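Endoglucanase A (Clostridium longisporum, PDB 6Q1I) hydrolyses internal beta-1,4-glucosidic bonds in barley beta-glucan, lichenan and carboxymethylcellulose, and also attacks xylan, preferring the longer cellooligosaccharides. Local coordinates at residues Ile74-Gly79 and Glu90-Arg95; Ser191-Gly196 and Arg202-Pro207; Asp267-Thr272 and Val280-Phe285. All blocks are in the same frame, centred on the assembly; numbering follows the deposited sequence. Where two conformers were deposited one is given.

Contact 1: Ile74-Gly79 and Glu90-Arg95; sequences IPTTWG and EEWVKR
W92 meets W78 with its indole edge turned toward the W78 ring face, in an offset edge-to-face (T-shaped) pair. The two planes stand at 88°. The five-membered ring of W92 lies against the six-membered ring of W78, and W92 NE1 comes to 3.5 Å from W78 CE3. W92 CD1 follows at 3.7 Å from the same CE3. The W92 side chain reaches the loop because its CG is anti to the backbone N (chi1 179°), which carries the indole off helix 90-105.

T76 adds a methyl to the same place. Its CG2 lies on the same side of the W78 plane as W92, offset toward the rim of that ring. The methyl also touches the edge of W92, with CG2 3.9 Å from CZ2, and the two side chains run past each other in opposite directions. T76 OG1 turns to the backbone instead and donates to I74 O at 3.0 Å, from above the carbonyl plane. T77 O approaches W92 obliquely, 3.6 Å from CZ2, without a hydrogen bond.

Both indoles have partners beyond the two segments. W78 NE1 donates to N113 O, and W92 stacks with H81. T77 OG1 is bonded to D32 O and H116 N.

Segment 74-79 leads out of barrel strand 71-74 of the family 5 catalytic domain, the part of the longer protein present here. The T77 side chain is about 10 Å from that of Q284, which occupies the position of the probable nucleophile. The contact joins a loop near the active site to the following helix.

No hydrogen bond crosses between the segments. The join rests on the weakly polar attraction of an indole edge for a ring face and on apolar contacts, while W78 NE1 and T77 OG1 bond elsewhere.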
ATOM      1  N   ILE A  74      -5.047   3.340  -3.145  1.00  7.13           N
ATOM      2  CA  ILE A  74      -4.765   4.201  -4.294  0.63  7.52           C
ATOM      3  C   ILE A  74      -3.327   4.681  -4.134  1.00  7.07           C
ATOM      4  O   ILE A  74      -3.082   5.777  -3.600  1.00  7.62           O
ATOM      5  CB  ILE A  74      -5.761   5.369  -4.385  0.63  7.73           C
ATOM      6  CG1 ILE A  74      -7.198   4.840  -4.427  0.63  8.03           C
ATOM      7  CG2 ILE A  74      -5.465   6.242  -5.614  0.63  8.57           C
ATOM      8  CD1 ILE A  74      -8.255   5.927  -4.388  0.63  9.44           C
ATOM      9  N   PRO A  75      -2.341   3.903  -4.564  1.00  6.55           N
ATOM     10  CA  PRO A  75      -0.953   4.363  -4.459  1.00  6.72           C
ATOM     11  C   PRO A  75      -0.772   5.576  -5.362  1.00  7.38           C
ATOM     12  O   PRO A  75      -1.214   5.576  -6.513  1.00  7.76           O
ATOM     13  CB  PRO A  75      -0.144   3.145  -4.914  1.00  7.31           C
ATOM     14  CG  PRO A  75      -1.073   2.414  -5.852  1.00  7.63           C
ATOM     15  CD  PRO A  75      -2.446   2.603  -5.253  1.00  7.16           C
ATOM     16  N   THR A  76      -0.172   6.633  -4.820  1.00  7.33           N
ATOM     17  CA  THR A  76      -0.107   7.915  -5.514  1.00  7.09           C
ATOM     18  C   THR A  76       1.287   8.500  -5.363  1.00  6.95           C
ATOM     19  O   THR A  76       1.784   8.640  -4.239  1.00  7.45           O
ATOM     20  CB  THR A  76      -1.158   8.886  -4.962  1.00  7.54           C
ATOM     21  OG1 THR A  76      -2.459   8.299  -5.079  1.00  8.14           O
ATOM     22  CG2 THR A  76      -1.154  10.191  -5.731  1.00  7.97           C
ATOM     23  N   THR A  77       1.922   8.823  -6.491  1.00  7.10           N
ATOM     24  CA  THR A  77       3.245   9.449  -6.510  1.00  7.78           C
ATOM     25  C   THR A  77       3.065  10.940  -6.761  1.00  7.21           C
ATOM     26  O   THR A  77       2.445  11.336  -7.757  1.00  8.67           O
ATOM     27  CB  THR A  77       4.139   8.784  -7.556  1.00  7.81           C
ATOM     28  OG1 THR A  77       4.356   7.422  -7.158  1.00  8.24           O
ATOM     29  CG2 THR A  77       5.482   9.512  -7.693  1.00  9.16           C
ATOM     30  N   TRP A  78       3.560  11.765  -5.834  1.00  8.07           N
ATOM     31  CA  TRP A  78       3.229  13.185  -5.798  1.00  8.39           C
ATOM     32  C   TRP A  78       4.362  14.112  -6.222  1.00  8.46           C
ATOM     33  O   TRP A  78       4.088  15.233  -6.660  1.00  9.55           O
ATOM     34  CB  TRP A  78       2.797  13.604  -4.385  1.00  8.04           C
ATOM     35  CG  TRP A  78       1.629  12.869  -3.809  1.00  7.62           C
ATOM     36  CD1 TRP A  78       1.679  11.698  -3.121  1.00  7.87           C
ATOM     37  CD2 TRP A  78       0.246  13.258  -3.830  1.00  8.13           C
ATOM     38  NE1 TRP A  78       0.427  11.330  -2.717  1.00  8.22           N
ATOM     39  CE2 TRP A  78      -0.477  12.262  -3.151  1.00  7.89           C
ATOM     40  CE3 TRP A  78      -0.453  14.337  -4.373  1.00  9.14           C
ATOM     41  CZ2 TRP A  78      -1.857  12.320  -2.987  1.00  8.27           C
ATOM     42  CZ3 TRP A  78      -1.820  14.394  -4.202  1.00  9.45           C
ATOM     43  CH2 TRP A  78      -2.509  13.394  -3.523  1.00  9.02           C
ATOM     44  N   GLY A  79       5.619  13.695  -6.072  1.00  9.48           N
ATOM     45  CA  GLY A  79       6.719  14.644  -6.185  1.00 10.47           C
ATOM     46  C   GLY A  79       6.785  15.362  -7.523  1.00 10.77           C
ATOM     47  O   GLY A  79       7.129  16.546  -7.583  1.00 12.17           O
ATOM     48  N   GLU A  90      -3.026  21.766  -9.122  1.00 13.39           N
ATOM     49  CA  GLU A  90      -4.410  21.601  -8.700  1.00 14.43           C
ATOM     50  C   GLU A  90      -5.160  20.592  -9.553  1.00 12.44           C
ATOM     51  O   GLU A  90      -6.054  19.905  -9.050  1.00 12.35           O
ATOM     52  CB  GLU A  90      -5.123  22.946  -8.741  1.00 18.83           C
ATOM     53  CG  GLU A  90      -4.798  23.789  -7.533  1.00 27.21           C
ATOM     54  CD  GLU A  90      -5.014  25.253  -7.784  1.00 33.81           C
ATOM     55  OE1 GLU A  90      -5.782  25.576  -8.706  1.00 36.34           O
ATOM     56  OE2 GLU A  90      -4.405  26.076  -7.067  1.00 37.11           O
ATOM     57  N   GLU A  91      -4.831  20.490 -10.840  1.00 11.90           N
ATOM     58  CA  GLU A  91      -5.460  19.471 -11.670  1.00 11.28           C
ATOM     59  C   GLU A  91      -5.086  18.068 -11.203  1.00  9.93           C
ATOM     60  O   GLU A  91      -5.920  17.154 -11.241  1.00 10.21           O
ATOM     61  CB  GLU A  91      -5.114  19.695 -13.136  1.00 15.51           C
ATOM     62  CG  GLU A  91      -5.858  20.876 -13.760  1.00 20.72           C
ATOM     63  CD  GLU A  91      -7.385  20.682 -13.799  1.00 27.37           C
ATOM     64  OE1 GLU A  91      -7.861  19.563 -14.102  1.00 29.92           O
ATOM     65  OE2 GLU A  91      -8.117  21.660 -13.528  1.00 33.04           O
ATOM     66  N   TRP A  92      -3.840  17.878 -10.744  1.00 10.31           N
ATOM     67  CA  TRP A  92      -3.447  16.590 -10.182  1.00  9.63           C
ATOM     68  C   TRP A  92      -4.296  16.245  -8.967  1.00  8.79           C
ATOM     69  O   TRP A  92      -4.856  15.148  -8.869  1.00  9.47           O
ATOM     70  CB  TRP A  92      -1.963  16.602  -9.812  1.00  9.46           C
ATOM     71  CG  TRP A  92      -1.531  15.297  -9.213  1.00  8.85           C
ATOM     72  CD1 TRP A  92      -1.201  15.058  -7.915  1.00  8.47           C
ATOM     73  CD2 TRP A  92      -1.424  14.039  -9.894  1.00  8.78           C
ATOM     74  NE1 TRP A  92      -0.885  13.729  -7.746  1.00  9.58           N
ATOM     75  CE2 TRP A  92      -1.016  13.083  -8.948  1.00  8.81           C
ATOM     76  CE3 TRP A  92      -1.630  13.630 -11.216  1.00  9.40           C
ATOM     77  CZ2 TRP A  92      -0.806  11.743  -9.285  1.00  9.23           C
ATOM     78  CZ3 TRP A  92      -1.439  12.305 -11.539  1.00  9.45           C
ATOM     79  CH2 TRP A  92      -1.025  11.380 -10.583  1.00  8.68           C
ATOM     80  N   VAL A  93      -4.397  17.176  -8.022  1.00  9.98           N
ATOM     81  CA  VAL A  93      -5.206  16.926  -6.833  1.00  9.86           C
ATOM     82  C   VAL A  93      -6.639  16.590  -7.227  1.00  8.90           C
ATOM     83  O   VAL A  93      -7.255  15.681  -6.660  1.00 10.06           O
ATOM     84  CB  VAL A  93      -5.138  18.130  -5.876  1.00 10.88           C
ATOM     85  CG1 VAL A  93      -6.085  17.937  -4.695  1.00 12.41           C
ATOM     86  CG2 VAL A  93      -3.718  18.335  -5.398  1.00 12.75           C
ATOM     87  N   LYS A  94      -7.196  17.323  -8.194  1.00  9.85           N
ATOM     88  CA  LYS A  94      -8.570  17.074  -8.625  1.00 10.97           C
ATOM     89  C   LYS A  94      -8.741  15.663  -9.189  1.00  9.86           C
ATOM     90  O   LYS A  94      -9.770  15.013  -8.952  1.00  9.83           O
ATOM     91  CB  LYS A  94      -8.965  18.127  -9.664  1.00 13.11           C
ATOM     92  CG  LYS A  94     -10.392  18.069 -10.151  1.00 20.34           C
ATOM     93  CD  LYS A  94     -10.719  19.259 -11.056  1.00 24.30           C
ATOM     94  CE  LYS A  94     -12.211  19.319 -11.359  1.00 29.43           C
ATOM     95  NZ  LYS A  94     -12.687  20.716 -11.537  1.00 33.55           N
ATOM     96  N   ARG A  95      -7.753  15.169  -9.942  1.00  9.19           N
ATOM     97  CA  ARG A  95      -7.868  13.823 -10.504  1.00  8.82           C
ATOM     98  C   ARG A  95      -7.749  12.757  -9.419  1.00  8.31           C
ATOM     99  O   ARG A  95      -8.520  11.790  -9.405  1.00  9.07           O
ATOM    100  CB  ARG A  95      -6.827  13.606 -11.600  1.00  9.65           C
ATOM    101  CG  ARG A  95      -6.850  12.199 -12.196  1.00 10.05           C
ATOM    102  CD  ARG A  95      -8.182  11.874 -12.871  1.00  9.95           C
ATOM    103  NE  ARG A  95      -8.206  10.488 -13.315  1.00  9.85           N
ATOM    104  CZ  ARG A  95      -9.303   9.778 -13.542  1.00 11.02           C
ATOM    105  NH1 ARG A  95     -10.508  10.325 -13.421  1.00 12.15           N
ATOM    106  NH2 ARG A  95      -9.178   8.506 -13.890  1.00 11.36           N
TER

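Contact 2: Ser191-Gly196 and Arg202-Pro207; sequences SIRKTG and RAVMMP
R193 grips the backbone of R202 end-on with two nitrogens of its guanidinium. NH1 donates to R202 O at 2.8 Å, in the carbonyl plane and on a lone pair. NH2 donates to that same R202 O at 3.0 Å, tilted from the carbonyl plane. The oxygen lies nearly in the guanidinium plane, at its edge. A bend at chi2 (-64°) swings the R193 chain from the helix toward the strand. R193 NE forms a salt bridge with D226, and NH1 has a further bond to N199 O, so the group is fixed on several sides.

Helix 175-194 precedes strand 204-208 in the eight-stranded parallel barrel. It is the helix of a beta-alpha-beta crossover that starts from strand 153-156. The contact ties the C-terminal part of this helix to the loop residue R202 and to V204, where the next strand begins.

The apolar part lies beside the polar one. I192 CD1 and V204 CG1 meet tip to tip at 4.1 Å. The other V204 methyl, CG2, comes to 3.8 Å from R193 NH1, obliquely to the guanidinium. I192 also packs on F155 and W139.

Further bonds lie within 191-196. T195 OG1 donates to I192 O at 2.8 Å, in the carbonyl plane, and T195 N shares that acceptor. G196 follows with positive phi (79°).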
ATOM      1  N   SER A 191       2.006  16.846  10.501  1.00  9.86           N
ATOM      2  CA  SER A 191       1.401  17.730   9.511  1.00  9.73           C
ATOM      3  C   SER A 191      -0.058  17.375   9.248  1.00 10.01           C
ATOM      4  O   SER A 191      -0.897  18.271   9.095  1.00 11.49           O
ATOM      5  CB  SER A 191       2.221  17.706   8.225  1.00 11.60           C
ATOM      6  OG  SER A 191       3.513  18.244   8.450  1.00 12.33           O
ATOM      7  N   ILE A 192      -0.380  16.080   9.192  1.00  9.59           N
ATOM      8  CA  ILE A 192      -1.770  15.657   9.020  1.00  9.19           C
ATOM      9  C   ILE A 192      -2.614  16.169  10.183  1.00  9.70           C
ATOM     10  O   ILE A 192      -3.652  16.815   9.995  1.00 11.07           O
ATOM     11  CB  ILE A 192      -1.847  14.119   8.899  1.00  9.29           C
ATOM     12  CG1 ILE A 192      -1.209  13.624   7.591  1.00  9.11           C
ATOM     13  CG2 ILE A 192      -3.280  13.642   9.027  1.00  9.88           C
ATOM     14  CD1 ILE A 192      -0.879  12.138   7.586  1.00  9.07           C
ATOM     15  N   ARG A 193      -2.161  15.906  11.410  1.00 10.28           N
ATOM     16  CA  ARG A 193      -2.943  16.261  12.592  1.00 10.79           C
ATOM     17  C   ARG A 193      -3.121  17.770  12.723  1.00 11.43           C
ATOM     18  O   ARG A 193      -4.168  18.234  13.172  1.00 13.01           O
ATOM     19  CB  ARG A 193      -2.268  15.714  13.854  1.00 10.90           C
ATOM     20  CG  ARG A 193      -2.161  14.196  13.928  1.00 11.07           C
ATOM     21  CD  ARG A 193      -3.531  13.542  13.998  1.00 13.64           C
ATOM     22  NE  ARG A 193      -3.459  12.091  14.134  1.00 12.46           N
ATOM     23  CZ  ARG A 193      -4.129  11.215  13.384  1.00 11.42           C
ATOM     24  NH1 ARG A 193      -4.939  11.609  12.411  1.00 11.45           N
ATOM     25  NH2 ARG A 193      -3.981   9.924  13.611  1.00 11.81           N
ATOM     26  N   LYS A 194      -2.105  18.545  12.340  1.00 11.52           N
ATOM     27  CA  LYS A 194      -2.154  19.996  12.471  1.00 12.23           C
ATOM     28  C   LYS A 194      -3.261  20.623  11.630  1.00 12.58           C
ATOM     29  O   LYS A 194      -3.723  21.719  11.958  1.00 15.81           O
ATOM     30  CB  LYS A 194      -0.795  20.566  12.062  1.00 13.82           C
ATOM     31  CG  LYS A 194      -0.599  22.044  12.324  1.00 17.48           C
ATOM     32  CD  LYS A 194       0.787  22.455  11.847  1.00 20.11           C
ATOM     33  CE  LYS A 194       1.129  23.873  12.254  1.00 24.03           C
ATOM     34  NZ  LYS A 194       2.512  24.206  11.834  1.00 27.05           N
ATOM     35  N   THR A 195      -3.714  19.960  10.561  1.00 12.26           N
ATOM     36  CA  THR A 195      -4.785  20.522   9.740  1.00 12.52           C
ATOM     37  C   THR A 195      -6.151  20.453  10.414  1.00 14.46           C
ATOM     38  O   THR A 195      -7.079  21.117   9.949  1.00 16.10           O
ATOM     39  CB  THR A 195      -4.850  19.863   8.353  1.00 11.84           C
ATOM     40  OG1 THR A 195      -5.229  18.485   8.463  1.00 12.32           O
ATOM     41  CG2 THR A 195      -3.514  19.990   7.631  1.00 12.84           C
ATOM     42  N   GLY A 196      -6.306  19.671  11.480  1.00 14.84           N
ATOM     43  CA  GLY A 196      -7.514  19.730  12.284  1.00 15.21           C
ATOM     44  C   GLY A 196      -8.700  18.989  11.691  1.00 14.83           C
ATOM     45  O   GLY A 196      -8.591  18.188  10.757  1.00 14.13           O
ATOM     46  N   ARG A 202      -8.302  10.861  12.056  1.00 11.82           N
ATOM     47  CA  ARG A 202      -8.240   9.926  10.940  1.00 10.61           C
ATOM     48  C   ARG A 202      -7.155   8.885  11.170  1.00 10.29           C
ATOM     49  O   ARG A 202      -6.047   9.203  11.603  1.00 10.44           O
ATOM     50  CB  ARG A 202      -7.921  10.698   9.656  1.00 11.50           C
ATOM     51  CG  ARG A 202      -8.016   9.848   8.385  1.00 12.09           C
ATOM     52  CD  ARG A 202      -7.723  10.625   7.097  1.00 12.17           C
ATOM     53  NE  ARG A 202      -8.517  11.842   7.031  1.00 11.10           N
ATOM     54  CZ  ARG A 202      -9.821  11.880   6.785  1.00 10.08           C
ATOM     55  NH1 ARG A 202     -10.499  10.764   6.532  1.00  9.58           N
ATOM     56  NH2 ARG A 202     -10.452  13.041   6.801  1.00  9.95           N
ATOM     57  N   ALA A 203      -7.461   7.639  10.831  1.00 10.65           N
ATOM     58  CA  ALA A 203      -6.452   6.595  10.905  1.00 10.23           C
ATOM     59  C   ALA A 203      -5.320   6.899   9.936  1.00  9.33           C
ATOM     60  O   ALA A 203      -5.553   7.277   8.779  1.00 10.32           O
ATOM     61  CB  ALA A 203      -7.080   5.248  10.555  1.00 11.14           C
ATOM     62  N   VAL A 204      -4.089   6.702  10.405  1.00  9.06           N
ATOM     63  CA  VAL A 204      -2.895   6.947   9.603  1.00  8.63           C
ATOM     64  C   VAL A 204      -1.996   5.723   9.663  1.00  7.96           C
ATOM     65  O   VAL A 204      -1.507   5.358  10.739  1.00  9.01           O
ATOM     66  CB  VAL A 204      -2.139   8.208  10.055  1.00  9.60           C
ATOM     67  CG1 VAL A 204      -0.862   8.383   9.225  1.00  9.64           C
ATOM     68  CG2 VAL A 204      -3.020   9.444   9.944  1.00  9.58           C
ATOM     69  N   MET A 205      -1.792   5.086   8.514  1.00  7.67           N
ATOM     70  CA  MET A 205      -0.817   4.025   8.335  1.00  6.91           C
ATOM     71  C   MET A 205       0.569   4.616   8.107  1.00  7.23           C
ATOM     72  O   MET A 205       0.718   5.670   7.481  1.00  8.16           O
ATOM     73  CB  MET A 205      -1.188   3.192   7.104  1.00  7.80           C
ATOM     74  CG  MET A 205      -2.385   2.298   7.307  1.00  7.78           C
ATOM     75  SD  MET A 205      -3.037   1.510   5.818  1.00  9.17           S
ATOM     76  CE  MET A 205      -1.589   0.673   5.214  1.00  9.54           C
ATOM     77  N   MET A 206       1.588   3.919   8.618  1.00  7.33           N
ATOM     78  CA  MET A 206       2.966   4.320   8.371  1.00  7.36           C
ATOM     79  C   MET A 206       3.836   3.079   8.347  1.00  6.89           C
ATOM     80  O   MET A 206       3.602   2.153   9.141  1.00  7.76           O
ATOM     81  CB  MET A 206       3.492   5.303   9.417  1.00  9.95           C
ATOM     82  CG  MET A 206       3.321   4.866  10.853  1.00 11.34           C
ATOM     83  SD  MET A 206       3.708   6.170  12.030  1.00 14.16           S
ATOM     84  CE  MET A 206       2.684   7.461  11.466  1.00 12.66           C
ATOM     85  N   PRO A 207       4.812   3.014   7.443  1.00  6.99           N
ATOM     86  CA  PRO A 207       5.561   1.772   7.245  1.00  6.46           C
ATOM     87  C   PRO A 207       6.819   1.653   8.089  1.00  7.14           C
ATOM     88  O   PRO A 207       7.394   2.637   8.568  1.00  7.52           O
ATOM     89  CB  PRO A 207       5.965   1.856   5.767  1.00  7.50           C
ATOM     90  CG  PRO A 207       6.158   3.330   5.550  1.00  7.49           C
ATOM     91  CD  PRO A 207       5.085   3.991   6.371  1.00  6.58           C
TER

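Contact 3: Asp267-Thr272 and Val280-Phe285; sequences DSYLNT and VVIGQF. Unlike the reference sequence in segment 280-285: Q284 (reference Glu).
S268 O, just ahead of Y269, the residue that meets V280 and I282, accepts two bonds from T272. T272 OG1 donates to S268 O at 2.7 Å, somewhat tilted from the carbonyl plane, and T272 N donates to it as well. Both bonds stay inside helix 256-275.

Across the contact, Y269 does most of the work. Its CD2 lies 4.1 Å from I282 CD1, where the two side chains cross at about a right angle and the methyl approaches the ring obliquely. V280 CG1 meets the helix backbone, 3.9 Å from Y269 O. Set between its own backbone N and carbonyl carbon (chi1 57°), this methyl faces the helix. It also lies 4.4 Å from Y269 CB. M218 and A235 pack on Y269 as well, and its hydroxyl has a weak hydrogen bond to E265.

Strand 280-285 is the seventh of the family 5 TIM barrel, and helix 256-275 precedes it. The axes of the two segments come within 9.1 Å, and their N-to-C directions differ by 141°. The strand also carries Q284, a glutamate in the reference sequence and, by similarity, the nucleophile. Its OE1 is bonded to R73.

No polar bond crosses between the segments. Between them, the helix lies on the outer side of the strand that bears the probable nucleophile position through apolar and methyl-to-backbone contacts alone, while the strand's backbone bonds go to its neighbours in the barrel.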
ATOM      1  N   ASP A 267       1.693 -14.391  12.495  1.00  9.40           N
ATOM      2  CA  ASP A 267       1.745 -14.232  13.947  1.00 10.64           C
ATOM      3  C   ASP A 267       2.757 -13.156  14.341  1.00  9.71           C
ATOM      4  O   ASP A 267       2.501 -12.346  15.239  1.00 11.33           O
ATOM      5  CB  ASP A 267       2.146 -15.550  14.627  1.00 11.90           C
ATOM      6  CG  ASP A 267       1.021 -16.572  14.705  1.00 15.42           C
ATOM      7  OD1 ASP A 267      -0.152 -16.238  14.446  1.00 17.13           O
ATOM      8  OD2 ASP A 267       1.344 -17.729  15.055  1.00 18.04           O
ATOM      9  N   SER A 268       3.927 -13.150  13.696  1.00  9.47           N
ATOM     10  CA  SER A 268       4.946 -12.163  14.047  1.00 10.22           C
ATOM     11  C   SER A 268       4.464 -10.741  13.773  1.00  9.60           C
ATOM     12  O   SER A 268       4.746  -9.826  14.555  1.00 10.08           O
ATOM     13  CB  SER A 268       6.273 -12.457  13.338  1.00 11.08           C
ATOM     14  OG  SER A 268       6.288 -11.980  11.999  1.00 11.48           O
ATOM     15  N   TYR A 269       3.704 -10.538  12.694  1.00  8.95           N
ATOM     16  CA  TYR A 269       3.160  -9.211  12.424  1.00  9.41           C
ATOM     17  C   TYR A 269       2.127  -8.828  13.478  1.00 10.36           C
ATOM     18  O   TYR A 269       2.205  -7.751  14.080  1.00 10.61           O
ATOM     19  CB  TYR A 269       2.527  -9.162  11.032  1.00  9.57           C
ATOM     20  CG  TYR A 269       3.449  -9.501   9.872  1.00  9.80           C
ATOM     21  CD1 TYR A 269       4.837  -9.403   9.985  1.00 10.15           C
ATOM     22  CD2 TYR A 269       2.928  -9.940   8.667  1.00 10.79           C
ATOM     23  CE1 TYR A 269       5.668  -9.718   8.923  1.00 10.50           C
ATOM     24  CE2 TYR A 269       3.751 -10.245   7.594  1.00 10.55           C
ATOM     25  CZ  TYR A 269       5.119 -10.141   7.730  1.00 10.20           C
ATOM     26  OH  TYR A 269       5.945 -10.454   6.672  1.00 12.05           O
ATOM     27  N   LEU A 270       1.145  -9.701  13.709  1.00  9.79           N
ATOM     28  CA  LEU A 270       0.111  -9.408  14.693  1.00 10.33           C
ATOM     29  C   LEU A 270       0.735  -9.096  16.040  1.00 10.39           C
ATOM     30  O   LEU A 270       0.465  -8.049  16.651  1.00 10.77           O
ATOM     31  CB  LEU A 270      -0.810 -10.620  14.829  1.00 11.31           C
ATOM     32  CG  LEU A 270      -1.807 -10.561  15.988  1.00 13.02           C
ATOM     33  CD1 LEU A 270      -2.770  -9.402  15.790  1.00 13.79           C
ATOM     34  CD2 LEU A 270      -2.552 -11.871  16.114  1.00 13.64           C
ATOM     35  N   ASN A 271       1.584 -10.000  16.516  1.00 10.73           N
ATOM     36  CA  ASN A 271       2.016  -9.946  17.901  1.00 11.57           C
ATOM     37  C   ASN A 271       3.059  -8.858  18.118  1.00 11.40           C
ATOM     38  O   ASN A 271       3.063  -8.208  19.168  1.00 12.92           O
ATOM     39  CB  ASN A 271       2.533 -11.315  18.349  1.00 13.24           C
ATOM     40  CG  ASN A 271       1.455 -12.402  18.303  1.00 14.93           C
ATOM     41  OD1 ASN A 271       0.265 -12.115  18.236  1.00 17.87           O
ATOM     42  ND2 ASN A 271       1.879 -13.651  18.327  1.00 14.81           N
ATOM     43  N   THR A 272       3.939  -8.625  17.144  1.00 11.34           N
ATOM     44  CA  THR A 272       4.927  -7.570  17.317  1.00 10.92           C
ATOM     45  C   THR A 272       4.247  -6.211  17.368  1.00 10.50           C
ATOM     46  O   THR A 272       4.520  -5.401  18.260  1.00 11.34           O
ATOM     47  CB  THR A 272       5.973  -7.594  16.201  1.00 11.50           C
ATOM     48  OG1 THR A 272       6.669  -8.843  16.200  1.00 12.07           O
ATOM     49  CG2 THR A 272       6.981  -6.473  16.414  1.00 12.21           C
ATOM     50  N   VAL A 280      -1.992  -3.658  12.465  1.00  8.25           N
ATOM     51  CA  VAL A 280      -1.156  -3.772  11.277  1.00  8.44           C
ATOM     52  C   VAL A 280      -2.029  -4.071  10.063  1.00  7.61           C
ATOM     53  O   VAL A 280      -2.987  -4.846  10.143  1.00  8.21           O
ATOM     54  CB  VAL A 280      -0.026  -4.817  11.463  1.00  8.41           C
ATOM     55  CG1 VAL A 280      -0.582  -6.194  11.824  1.00 10.67           C
ATOM     56  CG2 VAL A 280       0.865  -4.888  10.233  1.00  9.35           C
ATOM     57  N   VAL A 281      -1.691  -3.447   8.938  1.00  7.11           N
ATOM     58  CA  VAL A 281      -2.301  -3.721   7.644  1.00  6.78           C
ATOM     59  C   VAL A 281      -1.197  -4.171   6.699  1.00  6.34           C
ATOM     60  O   VAL A 281      -0.150  -3.521   6.604  1.00  7.34           O
ATOM     61  CB  VAL A 281      -3.008  -2.474   7.082  1.00  7.37           C
ATOM     62  CG1 VAL A 281      -3.323  -2.633   5.592  1.00  8.07           C
ATOM     63  CG2 VAL A 281      -4.268  -2.150   7.882  1.00  9.44           C
ATOM     64  N   ILE A 282      -1.436  -5.270   5.991  1.00  6.36           N
ATOM     65  CA  ILE A 282      -0.557  -5.720   4.915  1.00  6.67           C
ATOM     66  C   ILE A 282      -1.039  -5.006   3.652  1.00  6.81           C
ATOM     67  O   ILE A 282      -1.991  -5.438   2.992  1.00  7.75           O
ATOM     68  CB  ILE A 282      -0.566  -7.242   4.769  1.00  7.04           C
ATOM     69  CG1 ILE A 282      -0.030  -7.901   6.041  1.00  7.64           C
ATOM     70  CG2 ILE A 282       0.270  -7.666   3.572  1.00  8.84           C
ATOM     71  CD1 ILE A 282      -0.246  -9.397   6.114  1.00  8.77           C
ATOM     72  N   GLY A 283      -0.394  -3.883   3.320  1.00  6.67           N
ATOM     73  CA  GLY A 283      -0.884  -3.037   2.249  1.00  6.24           C
ATOM     74  C   GLY A 283      -0.554  -3.504   0.853  1.00  6.54           C
ATOM     75  O   GLY A 283      -1.115  -2.967  -0.110  1.00  6.62           O
ATOM     76  N   GLN A 284       0.343  -4.484   0.725  1.00  6.84           N
ATOM     77  CA  GLN A 284       0.641  -5.137  -0.547  1.00  6.68           C
ATOM     78  C   GLN A 284       0.983  -6.594  -0.283  1.00  5.90           C
ATOM     79  O   GLN A 284       1.807  -6.891   0.589  1.00  7.11           O
ATOM     80  CB  GLN A 284       1.834  -4.499  -1.278  1.00  6.96           C
ATOM     81  CG  GLN A 284       1.653  -3.036  -1.660  1.00  6.80           C
ATOM     82  CD  GLN A 284       2.810  -2.415  -2.432  1.00  7.69           C
ATOM     83  OE1 GLN A 284       2.900  -1.200  -2.551  1.00  7.91           O
ATOM     84  NE2 GLN A 284       3.664  -3.237  -2.975  1.00  6.19           N
ATOM     85  N   PHE A 285       0.377  -7.489  -1.063  1.00  6.53           N
ATOM     86  CA  PHE A 285       0.795  -8.881  -1.185  1.00  6.78           C
ATOM     87  C   PHE A 285       0.349  -9.363  -2.560  1.00  7.30           C
ATOM     88  O   PHE A 285      -0.313  -8.637  -3.304  1.00  7.71           O
ATOM     89  CB  PHE A 285       0.272  -9.769  -0.043  1.00  7.34           C
ATOM     90  CG  PHE A 285      -1.156 -10.232  -0.203  1.00  7.39           C
ATOM     91  CD1 PHE A 285      -2.207  -9.335  -0.169  1.00  8.19           C
ATOM     92  CD2 PHE A 285      -1.446 -11.580  -0.337  1.00  8.71           C
ATOM     93  CE1 PHE A 285      -3.529  -9.767  -0.301  1.00  8.31           C
ATOM     94  CE2 PHE A 285      -2.761 -12.014  -0.466  1.00  9.36           C
ATOM     95  CZ  PHE A 285      -3.797 -11.106  -0.441  1.00  8.91           C
TER

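All three contacts are buried and join parts of one TIM barrel in series along the chain. Contacts 2 and 3 each pack a helix on the barrel strand that follows it. Contact 1 instead sets a loop leaving a strand against the next helix. Only contact 2 has hydrogen bonds between its segments, from an arginine to a backbone oxygen. Contact 1 relies on an aromatic pair, and contact 3 on aliphatic and tyrosine packing. Contacts 2 and 3 touch through M205 CE and V281 CG1, 3.8 Å apart, although strand 229-234 lies between their strands. Contacts 1 and 3 lie on opposite sides of the chain's centre, with their centres about 27 Å apart.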